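Local atomic coordinates of uncharacterized hypothetical protein (Bacteroides uniformis, PDB entry 4EIU), a protein that is of unknown function but belongs to the DUF3823 family, whose N-terminal domain is grouped with the transthyretin-like beta-sandwich domains. Residues E10-E15 and G59-T64; I34-T39 and P51-M56; Y71-D76 and V97-S102. One frame throughout, in Å; residues are numbered along the deposited sequence.

Contact 1: residues E10-E15 and G59-T64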
# COMPACT_ATOMS: atom_id res chain seq x y z
N GLU A 10 22.88 14.06 3.95
CA GLU A 10 21.74 14.75 3.39
C GLU A 10 20.49 13.95 3.69
O GLU A 10 20.56 12.74 3.97
CB GLU A 10 21.91 14.95 1.87
CG GLU A 10 23.30 15.36 1.36
CD GLU A 10 23.97 16.43 2.18
OE1 GLU A 10 23.33 17.45 2.44
OE2 GLU A 10 25.14 16.25 2.54
N THR A 11 19.34 14.62 3.60
CA THR A 11 18.05 14.03 3.90
C THR A 11 17.07 14.13 2.74
O THR A 11 16.97 15.18 2.14
CB THR A 11 17.39 14.78 5.09
OG1 THR A 11 18.15 14.58 6.25
CG2 THR A 11 15.98 14.28 5.36
N ILE A 12 16.35 13.05 2.46
CA ILE A 12 15.17 13.10 1.60
C ILE A 12 13.94 12.79 2.44
O ILE A 12 13.94 11.86 3.25
CB ILE A 12 15.29 12.15 0.39
CG1 ILE A 12 14.09 12.32 -0.55
CG2 ILE A 12 15.43 10.69 0.83
CD1 ILE A 12 14.21 11.56 -1.86
N TRP A 13 12.91 13.60 2.24
CA TRP A 13 11.59 13.39 2.79
C TRP A 13 10.63 13.32 1.63
O TRP A 13 10.76 14.06 0.65
CB TRP A 13 11.22 14.50 3.75
CG TRP A 13 9.82 14.37 4.31
CD1 TRP A 13 9.45 13.80 5.52
CD2 TRP A 13 8.56 14.81 3.70
NE1 TRP A 13 8.10 13.81 5.67
CE2 TRP A 13 7.51 14.44 4.64
CE3 TRP A 13 8.21 15.48 2.51
CZ2 TRP A 13 6.17 14.72 4.39
CZ3 TRP A 13 6.87 15.75 2.29
CH2 TRP A 13 5.87 15.39 3.21
N GLY A 14 9.69 12.41 1.71
CA GLY A 14 8.74 12.27 0.64
C GLY A 14 7.37 11.92 1.13
O GLY A 14 7.21 11.37 2.23
N GLU A 15 6.38 12.25 0.32
CA GLU A 15 5.01 11.75 0.56
C GLU A 15 4.42 11.14 -0.70
O GLU A 15 4.80 11.51 -1.84
CB GLU A 15 4.08 12.84 1.11
CG GLU A 15 4.04 14.05 0.22
CD GLU A 15 3.11 15.16 0.68
OE1 GLU A 15 2.12 14.92 1.39
OE2 GLU A 15 3.38 16.29 0.27
N GLY A 59 2.03 7.04 4.62
CA GLY A 59 2.39 7.23 3.24
C GLY A 59 3.52 8.23 3.07
O GLY A 59 3.75 8.70 1.95
N THR A 60 4.24 8.54 4.15
CA THR A 60 5.45 9.40 4.04
C THR A 60 6.71 8.56 4.26
O THR A 60 6.62 7.45 4.80
CB THR A 60 5.43 10.57 5.02
OG1 THR A 60 5.53 10.10 6.40
CG2 THR A 60 4.15 11.47 4.84
N PHE A 61 7.88 9.10 3.90
CA PHE A 61 9.16 8.42 4.13
C PHE A 61 10.21 9.45 4.39
O PHE A 61 10.08 10.60 4.00
CB PHE A 61 9.58 7.51 2.97
CG PHE A 61 9.88 8.22 1.65
CD1 PHE A 61 11.17 8.71 1.36
CD2 PHE A 61 8.92 8.29 0.66
CE1 PHE A 61 11.43 9.34 0.13
CE2 PHE A 61 9.18 8.91 -0.57
CZ PHE A 61 10.45 9.43 -0.84
N GLN A 62 11.27 9.04 5.06
CA GLN A 62 12.43 9.90 5.24
C GLN A 62 13.68 9.06 5.45
O GLN A 62 13.65 8.08 6.21
CB GLN A 62 12.22 10.85 6.41
CG GLN A 62 13.42 11.74 6.77
CD GLN A 62 13.13 12.63 7.94
OE1 GLN A 62 12.60 13.72 7.75
NE2 GLN A 62 13.52 12.20 9.15
N ASN A 63 14.77 9.46 4.82
CA ASN A 63 16.08 8.95 5.14
C ASN A 63 17.08 10.09 5.25
O ASN A 63 17.14 10.92 4.34
CB ASN A 63 16.51 7.92 4.09
CG ASN A 63 17.76 7.17 4.50
OD1 ASN A 63 18.83 7.74 4.53
ND2 ASN A 63 17.62 5.88 4.83
N THR A 64 17.88 10.08 6.32
CA THR A 64 18.82 11.15 6.69
C THR A 64 20.30 10.78 6.42
O THR A 64 21.18 11.54 6.76
CB THR A 64 18.69 11.49 8.20
OG1 THR A 64 18.91 10.28 8.97
CG2 THR A 64 17.30 12.06 8.50
O HOH W 1 6.42 12.44 7.61
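Ile-12 and Asn-63 exchange two backbone hydrogen bonds, with Ile-12 N to Asn-63 O at 2.9 Å. Gly-14 and Phe-61 form the next such pair, and Gly-14 N lies 2.9 Å from Phe-61 O. The strands run antiparallel, their axes 173° apart. Beside these pairs, Trp-13 faces Gln-62 and Glu-15 faces Thr-60 as non-hydrogen-bonded pairs. One water joins two side chains here: it accepts from Trp-13 NE1 at 2.9 Å, in the plane of the indole, and donates to Thr-60 OG1 at 2.8 Å. Thr-60 OG1 also bonds to Asp-58, so this hydroxyl has two partners. Thr-60 CG2 meets Trp-13 CZ2 at 3.9 Å. The Gln-62 side chain crosses the indole at about a right angle, with OE1 at the ring edge near CD1.

On the other face, the Phe-61 ring lies over the backbone of Gly-14. CG of Phe-61 sits between its own N and carbonyl carbon (chi1 65°), and the ring beyond it lies over Gly-14. Gly-14 CA makes a CH-pi contact 3.8 Å from the ring centroid. Ile-12 CG1 touches Phe-61 CE1 at 4.1 Å, and both side chains also pack on Val-107. A beta carbon at position 14 would collide with Phe-61 CZ. One face is thus mainly apolar, around Phe-61 and Ile-12; the other mixes the Trp-13 ring with polar groups and a water bridge.

Contact 2: residues I34-T39 and P51-M56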
# COMPACT_ATOMS: atom_id res chain seq x y z
N ILE A 34 5.18 0.39 0.93
CA ILE A 34 5.62 1.25 -0.18
C ILE A 34 7.13 1.38 -0.13
O ILE A 34 7.68 2.02 0.80
CB ILE A 34 4.96 2.64 -0.18
CG1 ILE A 34 3.45 2.55 -0.24
CG2 ILE A 34 5.57 3.51 -1.31
CD1 ILE A 34 2.72 3.89 -0.09
N ARG A 35 7.76 0.73 -1.09
CA ARG A 35 9.22 0.66 -1.24
C ARG A 35 9.80 1.88 -1.89
O ARG A 35 9.27 2.37 -2.89
CB ARG A 35 9.61 -0.59 -2.02
CG ARG A 35 11.07 -0.99 -1.93
CD ARG A 35 11.37 -2.19 -2.80
NE ARG A 35 11.35 -1.78 -4.21
CZ ARG A 35 11.56 -2.59 -5.24
NH1 ARG A 35 11.81 -3.89 -5.05
NH2 ARG A 35 11.48 -2.10 -6.47
N VAL A 36 10.94 2.33 -1.37
CA VAL A 36 11.65 3.50 -1.88
C VAL A 36 13.08 3.05 -2.22
O VAL A 36 13.81 2.50 -1.37
CB VAL A 36 11.69 4.67 -0.86
CG1 VAL A 36 12.31 5.92 -1.49
CG2 VAL A 36 10.26 4.95 -0.33
N ARG A 37 13.50 3.35 -3.45
CA ARG A 37 14.84 3.00 -3.95
C ARG A 37 15.51 4.22 -4.53
O ARG A 37 15.01 4.83 -5.53
CB ARG A 37 14.70 1.88 -5.02
CG ARG A 37 15.96 1.56 -5.79
CD ARG A 37 15.77 0.36 -6.71
NE ARG A 37 15.52 -0.85 -5.94
CZ ARG A 37 15.18 -2.01 -6.48
NH1 ARG A 37 15.12 -2.11 -7.81
NH2 ARG A 37 14.95 -3.07 -5.71
N LEU A 38 16.64 4.55 -3.94
CA LEU A 38 17.47 5.68 -4.31
C LEU A 38 18.72 5.18 -5.00
O LEU A 38 19.54 4.49 -4.39
CB LEU A 38 17.86 6.50 -3.05
CG LEU A 38 16.74 6.91 -2.04
CD1 LEU A 38 17.27 7.63 -0.78
CD2 LEU A 38 15.66 7.73 -2.70
N THR A 39 18.89 5.55 -6.27
CA THR A 39 20.10 5.24 -7.05
C THR A 39 20.82 6.52 -7.39
O THR A 39 20.23 7.44 -7.97
CB THR A 39 19.71 4.53 -8.35
OG1 THR A 39 18.75 3.51 -8.06
CG2 THR A 39 20.89 3.88 -9.07
N PRO A 51 20.07 0.82 1.04
CA PRO A 51 19.11 -0.26 0.84
C PRO A 51 17.69 0.26 0.60
O PRO A 51 17.33 1.37 1.03
CB PRO A 51 19.20 -1.10 2.13
CG PRO A 51 20.36 -0.58 2.90
CD PRO A 51 20.80 0.73 2.32
N ASP A 52 16.91 -0.51 -0.16
CA ASP A 52 15.54 -0.22 -0.31
C ASP A 52 14.94 -0.01 1.08
O ASP A 52 15.24 -0.77 2.00
CB ASP A 52 14.78 -1.37 -0.95
CG ASP A 52 15.20 -1.63 -2.40
OD1 ASP A 52 15.92 -0.79 -2.98
OD2 ASP A 52 14.80 -2.70 -2.92
N PHE A 53 14.09 0.99 1.22
CA PHE A 53 13.47 1.28 2.52
C PHE A 53 12.02 1.55 2.32
O PHE A 53 11.57 1.61 1.16
CB PHE A 53 14.21 2.36 3.32
CG PHE A 53 14.23 3.71 2.68
CD1 PHE A 53 15.26 4.08 1.82
CD2 PHE A 53 13.26 4.65 2.97
CE1 PHE A 53 15.29 5.33 1.23
CE2 PHE A 53 13.26 5.89 2.34
CZ PHE A 53 14.29 6.24 1.48
N TYR A 54 11.27 1.65 3.42
CA TYR A 54 9.81 1.65 3.36
C TYR A 54 9.18 2.88 4.03
O TYR A 54 9.71 3.41 5.05
CB TYR A 54 9.27 0.33 3.91
CG TYR A 54 9.68 -0.80 3.03
CD1 TYR A 54 10.91 -1.44 3.22
CD2 TYR A 54 8.89 -1.21 1.97
CE1 TYR A 54 11.32 -2.43 2.36
CE2 TYR A 54 9.31 -2.21 1.11
CZ TYR A 54 10.53 -2.82 1.32
OH TYR A 54 10.95 -3.78 0.44
N CYS A 55 8.11 3.38 3.41
CA CYS A 55 7.25 4.40 3.99
C CYS A 55 6.69 3.97 5.36
O CYS A 55 6.44 2.80 5.62
CB CYS A 55 6.07 4.74 3.12
SG CYS A 55 6.52 5.51 1.55
N MSE A 56 6.45 4.97 6.18
CA MSE A 56 5.61 4.84 7.37
C MSE A 56 4.18 4.68 6.95
O MSE A 56 3.79 4.95 5.80
CB MSE A 56 5.82 6.06 8.30
CG MSE A 56 7.28 6.13 8.86
SE MSE A 56 7.49 7.70 9.96
CE MSE A 56 7.80 8.83 8.47
O HOH W 2 5.74 1.01 3.67
O HOH W 3 16.97 3.21 -1.29
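With CG of Phe-53 between its own N and carbonyl carbon (chi1 64°), the ring beyond it lies over Val-36. Val-36 CB makes a CH-pi contact 3.9 Å from the ring centroid, and CG1 reaches CZ at 3.6 Å. Leu-38 CD1 comes to the same ring in its plane, 3.6 Å from Phe-53 CE1. Ile-34 CG2 meets Cys-55 SG at 3.6 Å. Three backbone hydrogen bonds join the segments, among them Val-36 N to Phe-53 O at 2.7 Å.

On the opposite face, Tyr-54 CE2 rests on Arg-35 CB at 3.5 Å. Beyond it lies Asp-52, held side-on by Arg-37 with the two planes 26° apart. Arg-37 NE bonds OD1 of Asp-52, and Arg-37 NH2 meets the syn lone pair of Asp-52 OD2 at 2.8 Å. An alanine at Arg-37 would probably leave the Asp-52 carboxylate without this paired grip and freer to turn. Arg-35 adds a long salt bridge, with Asp-52 OD2 well out of its guanidinium plane; its NH2 pairs with Asp-76. Gln-48 also bonds Asp-52 OD1. Within this chain, short strand 53-54 is an outermost strand of an antiparallel sheet, beside strand 35-40, consistent with a transthyretin-like beta-sandwich.

Contact 3: residues Y71-D76 and V97-S102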
# COMPACT_ATOMS: atom_id res chain seq x y z
N TYR A 71 20.17 11.83 -7.89
CA TYR A 71 19.54 10.55 -7.61
C TYR A 71 18.32 10.34 -8.46
O TYR A 71 17.59 11.29 -8.76
CB TYR A 71 19.13 10.46 -6.13
CG TYR A 71 20.31 10.21 -5.19
CD1 TYR A 71 21.06 11.25 -4.71
CD2 TYR A 71 20.68 8.91 -4.84
CE1 TYR A 71 22.14 11.03 -3.86
CE2 TYR A 71 21.76 8.67 -3.99
CZ TYR A 71 22.48 9.74 -3.52
OH TYR A 71 23.57 9.51 -2.70
N ASN A 72 18.08 9.08 -8.79
CA ASN A 72 16.78 8.58 -9.18
C ASN A 72 16.06 8.06 -7.93
O ASN A 72 16.64 7.30 -7.14
CB ASN A 72 16.95 7.45 -10.21
CG ASN A 72 15.64 6.88 -10.68
OD1 ASN A 72 15.22 5.80 -10.23
ND2 ASN A 72 14.98 7.58 -11.61
N VAL A 73 14.80 8.45 -7.77
CA VAL A 73 13.98 8.06 -6.66
C VAL A 73 12.79 7.32 -7.25
O VAL A 73 11.99 7.89 -7.98
CB VAL A 73 13.53 9.29 -5.83
CG1 VAL A 73 12.68 8.84 -4.62
CG2 VAL A 73 14.77 10.13 -5.37
N ARG A 74 12.72 6.04 -6.97
CA ARG A 74 11.69 5.15 -7.47
C ARG A 74 10.86 4.59 -6.32
O ARG A 74 11.44 4.10 -5.36
CB ARG A 74 12.38 3.97 -8.19
CG ARG A 74 11.38 2.90 -8.59
CD ARG A 74 12.03 1.72 -9.33
NE ARG A 74 11.00 0.68 -9.42
CZ ARG A 74 10.95 -0.26 -10.37
NH1 ARG A 74 11.87 -0.31 -11.36
NH2 ARG A 74 9.97 -1.13 -10.34
N ILE A 75 9.52 4.60 -6.42
CA ILE A 75 8.69 3.97 -5.42
C ILE A 75 7.82 2.87 -6.08
O ILE A 75 7.52 2.96 -7.27
CB ILE A 75 7.84 4.97 -4.62
CG1 ILE A 75 6.78 5.68 -5.52
CG2 ILE A 75 8.79 5.99 -3.91
CD1 ILE A 75 5.70 6.51 -4.80
N ASP A 76 7.53 1.82 -5.34
CA ASP A 76 6.62 0.74 -5.75
C ASP A 76 5.67 0.46 -4.57
O ASP A 76 6.07 0.58 -3.39
CB ASP A 76 7.45 -0.51 -6.03
CG ASP A 76 8.32 -0.38 -7.26
OD1 ASP A 76 7.89 -0.74 -8.37
OD2 ASP A 76 9.49 0.03 -7.11
N VAL A 97 11.46 9.81 -10.26
CA VAL A 97 11.79 11.24 -10.14
C VAL A 97 13.30 11.32 -10.14
O VAL A 97 13.95 10.52 -9.46
CB VAL A 97 11.23 11.81 -8.81
CG1 VAL A 97 11.86 13.15 -8.44
CG2 VAL A 97 9.71 11.89 -8.86
N ASN A 98 13.89 12.24 -10.90
CA ASN A 98 15.30 12.52 -10.73
C ASN A 98 15.44 13.84 -10.00
O ASN A 98 14.78 14.81 -10.35
CB ASN A 98 16.03 12.57 -12.06
CG ASN A 98 16.04 11.22 -12.76
OD1 ASN A 98 16.23 10.15 -12.14
ND2 ASN A 98 15.82 11.27 -14.07
N THR A 99 16.27 13.88 -8.97
CA THR A 99 16.44 15.09 -8.19
C THR A 99 17.81 15.09 -7.56
O THR A 99 18.34 14.02 -7.22
CB THR A 99 15.36 15.20 -7.10
OG1 THR A 99 15.51 16.44 -6.41
CG2 THR A 99 15.42 14.05 -6.07
N GLU A 100 18.39 16.27 -7.43
CA GLU A 100 19.49 16.49 -6.50
C GLU A 100 18.99 16.15 -5.10
O GLU A 100 17.85 16.43 -4.78
CB GLU A 100 19.93 17.96 -6.52
CG GLU A 100 21.12 18.23 -5.59
CD GLU A 100 21.75 19.60 -5.72
OE1 GLU A 100 21.14 20.48 -6.36
OE2 GLU A 100 22.86 19.80 -5.18
N ILE A 101 19.84 15.54 -4.27
CA ILE A 101 19.52 15.40 -2.83
C ILE A 101 20.61 16.12 -2.08
O ILE A 101 21.78 15.71 -2.16
CB ILE A 101 19.38 13.94 -2.34
CG1 ILE A 101 18.27 13.24 -3.15
CG2 ILE A 101 19.02 13.95 -0.85
CD1 ILE A 101 18.01 11.81 -2.78
N SER A 102 20.22 17.22 -1.42
CA SER A 102 21.16 18.19 -0.80
C SER A 102 20.45 18.92 0.32
O SER A 102 19.33 19.38 0.13
CB SER A 102 21.56 19.22 -1.85
OG SER A 102 22.64 19.99 -1.40
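Tyr-71 and Thr-99 are joined by two backbone hydrogen bonds, with Thr-99 N to Tyr-71 O at 2.9 Å. Val-73 and Val-97 make the second such pair, and Val-73 N lies 2.8 Å from Val-97 O. Between them, Asn-72 and Asn-98 form a non-hydrogen-bonded pair whose side chains meet. Asn-72 ND2 donates to Asn-98 OD1 at 2.9 Å. The oxygen lies in the amide plane of Asn-72, but the donor is tilted 32° from the carbonyl plane of Asn-98. With CG of Asn-72 anti to its backbone N (chi1 -180°), the amide beyond it extends toward Asn-98. Its ND2 also bonds Ser-96, so two acceptors hold that amide.

On the other face, Ile-101 CD1 packs against the Tyr-71 ring, 3.7 Å from Tyr-71 CD1. The two side chains cross at about a right angle. Val-73 CG2 touches Thr-99 CG2 at 4.0 Å. These strands are neighbours in the five-stranded antiparallel sheet of what is probably a transthyretin-like sandwich. Their axes are 137° apart, and within these segments the pairing runs over 71-73 and 97-99.

Further out, Phe-67 O bonds the Tyr-71 hydroxyl and anchors the far end of the ring. Phe-109 of strand 104-111 packs on Val-73 and Val-97. Along its own strand, Arg-74 grips Asp-76 side-on, with NE 2.8 Å from OD2.

Contacts 2 and 3 belong to the same five-stranded sheet, where strands 35-40 and 69-76 are neighbours. Contact 1 lies in a separate three-stranded sheet. Its Phe-61 packs on Val-36, Phe-53 and Cys-55 of contact 2, and its Ile-12 reaches Val-73 of contact 3, so the apolar faces of all three meet between the sheets. None is wholly buried; each also has a more exposed polar face. There the chemistry differs: a water bridge in contact 1, arginine-aspartate pairing in contact 2, and an amide-amide bond in contact 3. Contacts 2 and 3 share a charge link through Arg-35 and Asp-76. Along the chain, contact 2 is nested within contact 1, and contact 3 follows.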